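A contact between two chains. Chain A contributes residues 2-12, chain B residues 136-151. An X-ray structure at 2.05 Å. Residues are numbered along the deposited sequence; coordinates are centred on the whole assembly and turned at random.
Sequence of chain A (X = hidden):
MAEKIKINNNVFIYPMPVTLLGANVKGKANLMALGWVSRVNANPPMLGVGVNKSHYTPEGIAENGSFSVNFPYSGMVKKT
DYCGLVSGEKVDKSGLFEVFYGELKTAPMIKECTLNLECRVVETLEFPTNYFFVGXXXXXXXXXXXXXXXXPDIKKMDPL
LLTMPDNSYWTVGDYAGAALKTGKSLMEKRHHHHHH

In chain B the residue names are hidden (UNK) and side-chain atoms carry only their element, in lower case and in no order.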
ATOM      1  N   ALA A   2     -19.857   0.500  19.595  1.00 42.25           N
ATOM      2  CA  ALA A   2     -21.082  -0.362  19.587  1.00 42.03           C
ATOM      3  C   ALA A   2     -21.333  -1.016  18.219  1.00 41.77           C
ATOM      4  O   ALA A   2     -20.466  -1.716  17.686  1.00 41.72           O
ATOM      5  CB  ALA A   2     -22.306   0.446  20.052  1.00 41.99           C
ATOM      6  N   GLU A   3     -22.522  -0.777  17.664  1.00 41.36           N
ATOM      7  CA  GLU A   3     -22.951  -1.355  16.385  1.00 40.88           C
ATOM      8  C   GLU A   3     -22.139  -0.819  15.189  1.00 39.61           C
ATOM      9  O   GLU A   3     -21.611   0.300  15.236  1.00 39.39           O
ATOM     10  CB  GLU A   3     -24.453  -1.089  16.167  1.00 40.79           C
ATOM     11  CG  GLU A   3     -25.370  -1.656  17.264  1.00 42.07           C
ATOM     12  CD  GLU A   3     -26.863  -1.532  16.933  1.00 42.80           C
ATOM     13  OE1 GLU A   3     -27.224  -1.556  15.725  1.00 44.94           O
ATOM     14  OE2 GLU A   3     -27.678  -1.421  17.889  1.00 44.27           O
ATOM     15  N   LYS A   4     -22.045  -1.626  14.128  1.00 38.21           N
ATOM     16  CA  LYS A   4     -21.390  -1.218  12.881  1.00 36.61           C
ATOM     17  C   LYS A   4     -22.237  -0.206  12.116  1.00 36.21           C
ATOM     18  O   LYS A   4     -23.449  -0.371  11.979  1.00 36.07           O
ATOM     19  CB  LYS A   4     -21.117  -2.429  11.982  1.00 36.32           C
ATOM     20  CG  LYS A   4     -20.042  -3.381  12.492  1.00 34.77           C
ATOM     21  CD  LYS A   4     -18.661  -2.744  12.420  1.00 31.38           C
ATOM     22  CE  LYS A   4     -17.717  -3.439  13.371  1.00 31.20           C
ATOM     23  NZ  LYS A   4     -16.301  -3.207  13.025  1.00 29.38           N
ATOM     24  N   ILE A   5     -21.594   0.845  11.622  1.00 35.39           N
ATOM     25  CA  ILE A   5     -22.285   1.843  10.809  1.00 34.70           C
ATOM     26  C   ILE A   5     -21.599   2.003   9.450  1.00 34.19           C
ATOM     27  O   ILE A   5     -20.366   2.025   9.370  1.00 34.21           O
ATOM     28  CB  ILE A   5     -22.414   3.207  11.538  1.00 34.76           C
ATOM     29  CG1 ILE A   5     -21.036   3.836  11.794  1.00 34.35           C
ATOM     30  CG2 ILE A   5     -23.214   3.042  12.852  1.00 34.77           C
ATOM     31  CD1 ILE A   5     -21.050   5.359  11.802  1.00 35.19           C
ATOM     32  N   LYS A   6     -22.400   2.075   8.388  1.00 33.42           N
ATOM     33  CA  LYS A   6     -21.865   2.257   7.044  1.00 32.84           C
ATOM     34  C   LYS A   6     -21.385   3.672   6.883  1.00 32.37           C
ATOM     35  O   LYS A   6     -22.063   4.613   7.303  1.00 32.51           O
ATOM     36  CB  LYS A   6     -22.901   1.944   5.964  1.00 32.85           C
ATOM     37  CG  LYS A   6     -22.903   0.502   5.524  1.00 34.21           C
ATOM     38  CD  LYS A   6     -24.058   0.181   4.583  1.00 35.79           C
ATOM     39  CE  LYS A   6     -24.247  -1.324   4.508  1.00 36.54           C
ATOM     40  NZ  LYS A   6     -25.650  -1.741   4.220  1.00 36.70           N
ATOM     41  N   ILE A   7     -20.198   3.806   6.298  1.00 31.57           N
ATOM     42  CA  ILE A   7     -19.631   5.095   5.932  1.00 30.80           C
ATOM     43  C   ILE A   7     -19.400   5.111   4.422  1.00 30.54           C
ATOM     44  O   ILE A   7     -19.705   4.125   3.734  1.00 30.15           O
ATOM     45  CB  ILE A   7     -18.321   5.455   6.748  1.00 30.83           C
ATOM     46  CG1 ILE A   7     -17.065   4.750   6.192  1.00 31.13           C
ATOM     47  CG2 ILE A   7     -18.532   5.261   8.271  1.00 30.10           C
ATOM     48  CD1 ILE A   7     -16.686   3.460   6.864  1.00 31.34           C
ATOM     49  N   ASN A   8     -18.866   6.225   3.920  1.00 30.06           N
ATOM     50  CA  ASN A   8     -18.676   6.453   2.489  1.00 29.92           C
ATOM     51  C   ASN A   8     -17.693   5.458   1.861  1.00 29.26           C
ATOM     52  O   ASN A   8     -16.650   5.170   2.439  1.00 29.01           O
ATOM     53  CB  ASN A   8     -18.212   7.894   2.258  1.00 30.22           C
ATOM     54  CG  ASN A   8     -18.316   8.324   0.802  1.00 32.02           C
ATOM     55  OD1 ASN A   8     -17.460   7.988  -0.022  1.00 33.07           O
ATOM     56  ND2 ASN A   8     -19.368   9.094   0.480  1.00 32.98           N
ATOM     57  N   ASN A   9     -18.046   4.956   0.675  1.00 28.45           N
ATOM     58  CA  ASN A   9     -17.282   3.929  -0.047  1.00 27.51           C
ATOM     59  C   ASN A   9     -15.912   4.324  -0.566  1.00 26.51           C
ATOM     60  O   ASN A   9     -15.073   3.456  -0.793  1.00 26.04           O
ATOM     61  CB  ASN A   9     -18.091   3.395  -1.226  1.00 27.84           C
ATOM     62  CG  ASN A   9     -19.117   2.404  -0.810  1.00 28.89           C
ATOM     63  OD1 ASN A   9     -20.073   2.148  -1.542  1.00 29.93           O
ATOM     64  ND2 ASN A   9     -18.941   1.833   0.376  1.00 28.95           N
ATOM     65  N   ASN A  10     -15.699   5.618  -0.793  1.00 25.26           N
ATOM     66  CA  ASN A  10     -14.399   6.108  -1.220  1.00 24.80           C
ATOM     67  C   ASN A  10     -13.438   6.129  -0.016  1.00 23.95           C
ATOM     68  O   ASN A  10     -13.141   7.178   0.559  1.00 23.70           O
ATOM     69  CB  ASN A  10     -14.549   7.482  -1.883  1.00 25.08           C
ATOM     70  CG  ASN A  10     -13.276   7.959  -2.584  1.00 26.70           C
ATOM     71  OD1 ASN A  10     -13.170   9.135  -2.970  1.00 28.62           O
ATOM     72  ND2 ASN A  10     -12.319   7.064  -2.766  1.00 26.78           N
ATOM     73  N   VAL A  11     -12.983   4.938   0.370  1.00 23.22           N
ATOM     74  CA  VAL A  11     -12.106   4.772   1.525  1.00 21.81           C
ATOM     75  C   VAL A  11     -10.682   4.423   1.103  1.00 20.91           C
ATOM     76  O   VAL A  11     -10.464   3.564   0.230  1.00 20.02           O
ATOM     77  CB  VAL A  11     -12.659   3.723   2.516  1.00 22.22           C
ATOM     78  CG1 VAL A  11     -13.728   4.333   3.397  1.00 22.00           C
ATOM     79  CG2 VAL A  11     -13.239   2.556   1.770  1.00 23.31           C
ATOM     80  N   PHE A  12      -9.722   5.111   1.719  1.00 19.51           N
ATOM     81  CA  PHE A  12      -8.305   4.887   1.444  1.00 19.11           C
ATOM     82  C   PHE A  12      -7.742   3.908   2.461  1.00 18.08           C
ATOM     83  O   PHE A  12      -8.375   3.639   3.485  1.00 18.80           O
ATOM     84  CB  PHE A  12      -7.526   6.205   1.464  1.00 19.08           C
ATOM     85  CG  PHE A  12      -7.939   7.173   0.387  1.00 19.91           C
ATOM     86  CD1 PHE A  12      -9.138   7.890   0.492  1.00 20.29           C
ATOM     87  CD2 PHE A  12      -7.127   7.379  -0.721  1.00 18.57           C
ATOM     88  CE1 PHE A  12      -9.519   8.790  -0.497  1.00 20.29           C
ATOM     89  CE2 PHE A  12      -7.492   8.276  -1.716  1.00 19.72           C
ATOM     90  CZ  PHE A  12      -8.692   8.983  -1.609  1.00 19.93           C
TER
ATOM     91  N   UNK B 136     -14.040  -3.705  -6.212  1.00 18.46           N
ATOM     92  CA  UNK B 136     -14.749  -2.467  -5.928  1.00 18.96           C
ATOM     93  C   UNK B 136     -15.192  -2.486  -4.476  1.00 18.94           C
ATOM     94  O   UNK B 136     -15.714  -3.491  -3.992  1.00 19.22           O
ATOM     95  c   UNK B 136     -16.639  -0.914  -6.744  1.00 19.23           C
ATOM     96  o   UNK B 136     -18.777   0.054  -7.211  1.00 22.33           O
ATOM     97  o   UNK B 136     -18.055  -1.478  -8.602  1.00 18.96           O
ATOM     98  c   UNK B 136     -15.972  -2.299  -6.851  1.00 18.97           C
ATOM     99  c   UNK B 136     -17.918  -0.775  -7.582  1.00 20.41           C
ATOM    100  N   UNK B 137     -14.965  -1.386  -3.772  1.00 18.86           N
ATOM    101  CA  UNK B 137     -15.464  -1.263  -2.410  1.00 18.80           C
ATOM    102  C   UNK B 137     -16.952  -0.919  -2.487  1.00 19.32           C
ATOM    103  O   UNK B 137     -17.344   0.206  -2.838  1.00 18.60           O
ATOM    104  c   UNK B 137     -13.179  -0.481  -1.633  1.00 18.48           C
ATOM    105  c   UNK B 137     -15.187  -0.168  -0.125  1.00 18.78           C
ATOM    106  c   UNK B 137     -12.335   0.743  -1.229  1.00 18.76           C
ATOM    107  c   UNK B 137     -14.687  -0.201  -1.585  1.00 18.87           C
ATOM    108  N   UNK B 138     -17.783  -1.907  -2.188  1.00 20.00           N
ATOM    109  CA  UNK B 138     -19.212  -1.717  -2.355  1.00 21.08           C
ATOM    110  C   UNK B 138     -19.846  -1.222  -1.063  1.00 20.97           C
ATOM    111  O   UNK B 138     -20.807  -0.456  -1.101  1.00 21.06           O
ATOM    112  c   UNK B 138     -21.223  -4.206  -1.073  1.00 25.57           C
ATOM    113  c   UNK B 138     -19.316  -3.379  -4.287  1.00 21.65           C
ATOM    114  c   UNK B 138     -19.919  -4.109  -1.907  1.00 23.35           C
ATOM    115  c   UNK B 138     -19.920  -2.973  -2.922  1.00 21.59           C
ATOM    116  N   UNK B 139     -19.289  -1.640   0.070  1.00 20.44           N
ATOM    117  CA  UNK B 139     -19.716  -1.124   1.369  1.00 20.39           C
ATOM    118  C   UNK B 139     -18.528  -1.028   2.312  1.00 20.48           C
ATOM    119  O   UNK B 139     -17.608  -1.860   2.264  1.00 20.21           O
ATOM    120  c   UNK B 139     -20.832  -1.990   1.975  1.00 19.83           C
ATOM    121  N   UNK B 140     -18.553   0.013   3.137  1.00 20.45           N
ATOM    122  CA  UNK B 140     -17.556   0.234   4.167  1.00 21.00           C
ATOM    123  C   UNK B 140     -18.234   0.426   5.507  1.00 21.30           C
ATOM    124  O   UNK B 140     -19.252   1.122   5.605  1.00 20.94           O
ATOM    125  c   UNK B 140     -16.679   1.433   3.827  1.00 20.91           C
ATOM    126  N   UNK B 141     -17.663  -0.209   6.529  1.00 21.75           N
ATOM    127  CA  UNK B 141     -18.209  -0.215   7.884  1.00 22.51           C
ATOM    128  C   UNK B 141     -17.170   0.247   8.901  1.00 22.91           C
ATOM    129  O   UNK B 141     -16.016  -0.188   8.878  1.00 21.95           O
ATOM    130  o   UNK B 141     -22.209  -4.104   4.546  1.00 23.71           O
ATOM    131  c   UNK B 141     -18.683  -1.626   8.274  1.00 22.74           C
ATOM    132  c   UNK B 141     -19.983  -3.567   5.241  1.00 23.15           C
ATOM    133  c   UNK B 141     -19.620  -2.286   7.280  1.00 23.74           C
ATOM    134  c   UNK B 141     -19.124  -2.962   6.166  1.00 24.17           C
ATOM    135  c   UNK B 141     -21.356  -3.504   5.444  1.00 24.83           C
ATOM    136  c   UNK B 141     -21.878  -2.846   6.553  1.00 24.90           C
ATOM    137  c   UNK B 141     -21.009  -2.234   7.460  1.00 25.44           C
ATOM    138  N   UNK B 142     -17.591   1.123   9.798  1.00 23.97           N
ATOM    139  CA  UNK B 142     -16.828   1.380  11.007  1.00 25.27           C
ATOM    140  C   UNK B 142     -17.774   1.544  12.194  1.00 26.40           C
ATOM    141  O   UNK B 142     -18.886   1.012  12.196  1.00 26.32           O
ATOM    142  o   UNK B 142     -15.011   2.708  11.920  1.00 25.32           O
ATOM    143  c   UNK B 142     -15.924   2.607  10.840  1.00 25.35           C
ATOM    144  N   UNK B 143     -17.307   2.251  13.219  1.00 27.84           N
ATOM    145  CA  UNK B 143     -18.110   2.559  14.403  1.00 29.06           C
ATOM    146  C   UNK B 143     -17.871   4.032  14.740  1.00 29.47           C
ATOM    147  O   UNK B 143     -16.846   4.608  14.351  1.00 28.92           O
ATOM    148  c   UNK B 143     -17.101  -0.665  16.359  1.00 33.48           C
ATOM    149  c   UNK B 143     -17.557   0.192  15.211  1.00 31.36           C
ATOM    150  o   UNK B 143     -17.212  -0.222  17.524  1.00 33.92           O
ATOM    151  o   UNK B 143     -16.627  -1.794  16.092  1.00 35.89           O
ATOM    152  c   UNK B 143     -17.709   1.662  15.576  1.00 29.15           C
ATOM    153  N   UNK B 144     -18.819   4.640  15.451  1.00 30.47           N
ATOM    154  CA  UNK B 144     -18.741   6.073  15.772  1.00 30.96           C
ATOM    155  C   UNK B 144     -17.420   6.438  16.467  1.00 30.29           C
ATOM    156  O   UNK B 144     -16.843   7.496  16.183  1.00 30.15           O
ATOM    157  c   UNK B 144     -20.097   8.037  16.829  1.00 34.29           C
ATOM    158  c   UNK B 144     -19.970   6.517  16.593  1.00 31.51           C
ATOM    159  o   UNK B 144     -20.372   9.163  18.943  1.00 40.11           O
ATOM    160  c   UNK B 144     -19.595   8.491  18.216  1.00 39.04           C
ATOM    161  o   UNK B 144     -18.435   8.183  18.588  1.00 40.38           O
ATOM    162  N   UNK B 145     -16.932   5.549  17.335  1.00 29.90           N
ATOM    163  CA  UNK B 145     -15.720   5.796  18.144  1.00 29.54           C
ATOM    164  C   UNK B 145     -14.414   5.807  17.335  1.00 29.14           C
ATOM    165  O   UNK B 145     -13.330   6.040  17.885  1.00 29.09           O
ATOM    166  o   UNK B 145     -14.983   1.218  19.773  1.00 33.01           O
ATOM    167  c   UNK B 145     -15.610   4.771  19.277  1.00 29.94           C
ATOM    168  c   UNK B 145     -15.517   3.325  18.787  1.00 30.90           C
ATOM    169  n   UNK B 145     -13.784   2.997  20.446  1.00 33.57           N
ATOM    170  c   UNK B 145     -14.739   2.424  19.719  1.00 32.43           C
ATOM    171  N   UNK B 146     -14.516   5.548  16.033  1.00 28.24           N
ATOM    172  CA  UNK B 146     -13.352   5.563  15.156  1.00 27.58           C
ATOM    173  C   UNK B 146     -13.428   6.715  14.159  1.00 27.67           C
ATOM    174  O   UNK B 146     -12.543   6.879  13.319  1.00 27.95           O
ATOM    175  c   UNK B 146     -13.900   1.949  15.361  1.00 24.92           C
ATOM    176  c   UNK B 146     -11.934   3.004  16.248  1.00 24.66           C
ATOM    177  c   UNK B 146     -13.215   4.215  14.429  1.00 26.99           C
ATOM    178  c   UNK B 146     -12.623   0.865  17.093  1.00 25.78           C
ATOM    179  c   UNK B 146     -13.009   3.033  15.358  1.00 26.22           C
ATOM    180  o   UNK B 146     -12.411  -0.195  17.954  1.00 26.76           O
ATOM    181  c   UNK B 146     -11.740   1.928  17.111  1.00 24.51           C
ATOM    182  c   UNK B 146     -13.709   0.861  16.213  1.00 24.89           C
ATOM    183  N   UNK B 147     -14.484   7.518  14.258  1.00 27.86           N
ATOM    184  CA  UNK B 147     -14.740   8.554  13.258  1.00 28.31           C
ATOM    185  C   UNK B 147     -14.545   9.965  13.789  1.00 28.68           C
ATOM    186  O   UNK B 147     -14.836  10.250  14.952  1.00 28.62           O
ATOM    187  c   UNK B 147     -16.539   7.033  12.094  1.00 28.05           C
ATOM    188  c   UNK B 147     -16.150   8.402  12.664  1.00 28.08           C
ATOM    189  c   UNK B 147     -18.005   7.044  11.696  1.00 27.73           C
ATOM    190  c   UNK B 147     -15.671   6.623  10.919  1.00 26.48           C
ATOM    191  N   UNK B 148     -14.018  10.837  12.935  1.00 29.28           N
ATOM    192  CA  UNK B 148     -14.048  12.275  13.193  1.00 30.25           C
ATOM    193  C   UNK B 148     -14.714  12.934  12.000  1.00 30.52           C
ATOM    194  O   UNK B 148     -14.279  12.748  10.866  1.00 30.64           O
ATOM    195  c   UNK B 148     -12.642  12.883  13.497  1.00 30.20           C
ATOM    196  c   UNK B 148     -12.719  14.425  13.564  1.00 30.17           C
ATOM    197  c   UNK B 148     -10.746  12.878  15.251  1.00 30.71           C
ATOM    198  c   UNK B 148     -12.098  12.320  14.822  1.00 30.18           C
ATOM    199  N   UNK B 149     -15.773  13.697  12.274  1.00 31.31           N
ATOM    200  CA  UNK B 149     -16.631  14.296  11.232  1.00 31.94           C
ATOM    201  C   UNK B 149     -17.028  13.283  10.134  1.00 31.58           C
ATOM    202  O   UNK B 149     -16.886  13.561   8.946  1.00 32.32           O
ATOM    203  n   UNK B 149     -16.570  18.884  12.175  1.00 37.12           N
ATOM    204  c   UNK B 149     -15.690  16.670  11.651  1.00 34.38           C
ATOM    205  c   UNK B 149     -16.146  18.065  11.207  1.00 37.48           C
ATOM    206  o   UNK B 149     -16.119  18.400  10.015  1.00 38.90           O
ATOM    207  c   UNK B 149     -15.995  15.565  10.629  1.00 32.16           C
ATOM    208  N   UNK B 150     -17.507  12.109  10.541  1.00 30.99           N
ATOM    209  CA  UNK B 150     -17.964  11.072   9.594  1.00 29.91           C
ATOM    210  C   UNK B 150     -16.915  10.175   8.933  1.00 29.17           C
ATOM    211  O   UNK B 150     -17.268   9.233   8.223  1.00 28.53           O
ATOM    212  N   UNK B 151     -15.631  10.455   9.170  1.00 28.54           N
ATOM    213  CA  UNK B 151     -14.530   9.762   8.479  1.00 27.74           C
ATOM    214  C   UNK B 151     -13.595   9.062   9.466  1.00 26.16           C
ATOM    215  O   UNK B 151     -13.353   9.585  10.555  1.00 26.34           O
ATOM    216  n   UNK B 151     -16.239  15.006   6.893  1.00 33.35           N
ATOM    217  c   UNK B 151     -14.469  11.566   6.599  1.00 30.41           C
ATOM    218  c   UNK B 151     -14.759  12.982   7.122  1.00 33.29           C
ATOM    219  c   UNK B 151     -13.699  10.752   7.641  1.00 28.48           C
ATOM    220  c   UNK B 151     -15.677  13.798   6.190  1.00 32.38           C
TER
HETATM  221  O   HOH W   1     -20.824   2.137   2.324  1.00 27.72           O

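Position 136 has three side-chain carbons, the third carrying two oxygens, and makes no contact with the chain A stretch: Glu136(B). Position 137 has four carbons forked at the first, one arm two carbons long, and that arm's end lies 3.6 Å from CG2 of Val11(A); the β-branch gives Ile137(B). Position 138 repeats the fork, but its CA-to-CB bond points away from chain A: Ile138(B).

Positions 139 and 140 have one carbon each. At 139 the CB is 4.3 Å from CE of Lys6(A); this is Ala139(B). At 140 the CB lies 3.7 Å from CD1 of Ile7(A) and 4.2 Å from CG1 of Val11(A), a methyl among apolar neighbours: Ala140(B). Position 141 has one carbon, then a six-carbon ring bearing an oxygen 3.4 Å from CE of Lys6(A), which approaches the ring obliquely: Tyr141(B). Position 142, one carbon and one oxygen with CB 4.1 Å from CD1 of Ile7(A), is Ser142(B).

Position 143 ends in a carbon with two oxygens; one is 3.4 Å from NZ of Lys4(A), the other 3.4 Å from N of Ala2(A). A carboxylate on a three-carbon chain is Glu143(B). Position 144 has the same composition, but its end leads away: Glu144(B). Position 145 ends in one oxygen and one nitrogen after three carbons: Gln145(B). Position 146, a hydroxylated ring barely covered by chain A, is Tyr146(B).

Position 147 has four carbons forked at the second, with one tip 3.5 Å from CD1 of Ile5(A) and 3.9 Å from CG2 of Ile7(A): Leu147(B). Position 148 forks at the first carbon, out of reach: Ile148(B). Position 149, three carbons ending in oxygen and nitrogen, is Gln149(B). Position 150 lacks side-chain atoms and has phi 81°, which favours Gly150(B). Position 151, four carbons in a row ending in nitrogen, is Lys151(B); it closes a type I' turn begun at Ile148(B).

The contact is an antiparallel strand pairing. N of Ile5(A) donates to O of Ser142(B) at 2.8 Å, and N of Ser142(B) returns a bond to O of Ile5(A) at 2.9 Å; their angles, 175° and 162°, are nearly straight. N of Ile7(A) continues the pairing to O of Ala140(B) at 2.9 Å, while water 1 bridges O of Ile7(A) and N of Ala140(B). Ile5(A) and Ile7(A) share a face with Ala140(B) and Ser142(B), and both meet Leu147(B). At the N-terminal end, OE2 of Glu143(B) forms a salt bridge with NZ of Lys4(A) at 3.4 Å; its hydrogen bond is weak.

Chain B 136-151: EIIAAYSEEQYLIQGK
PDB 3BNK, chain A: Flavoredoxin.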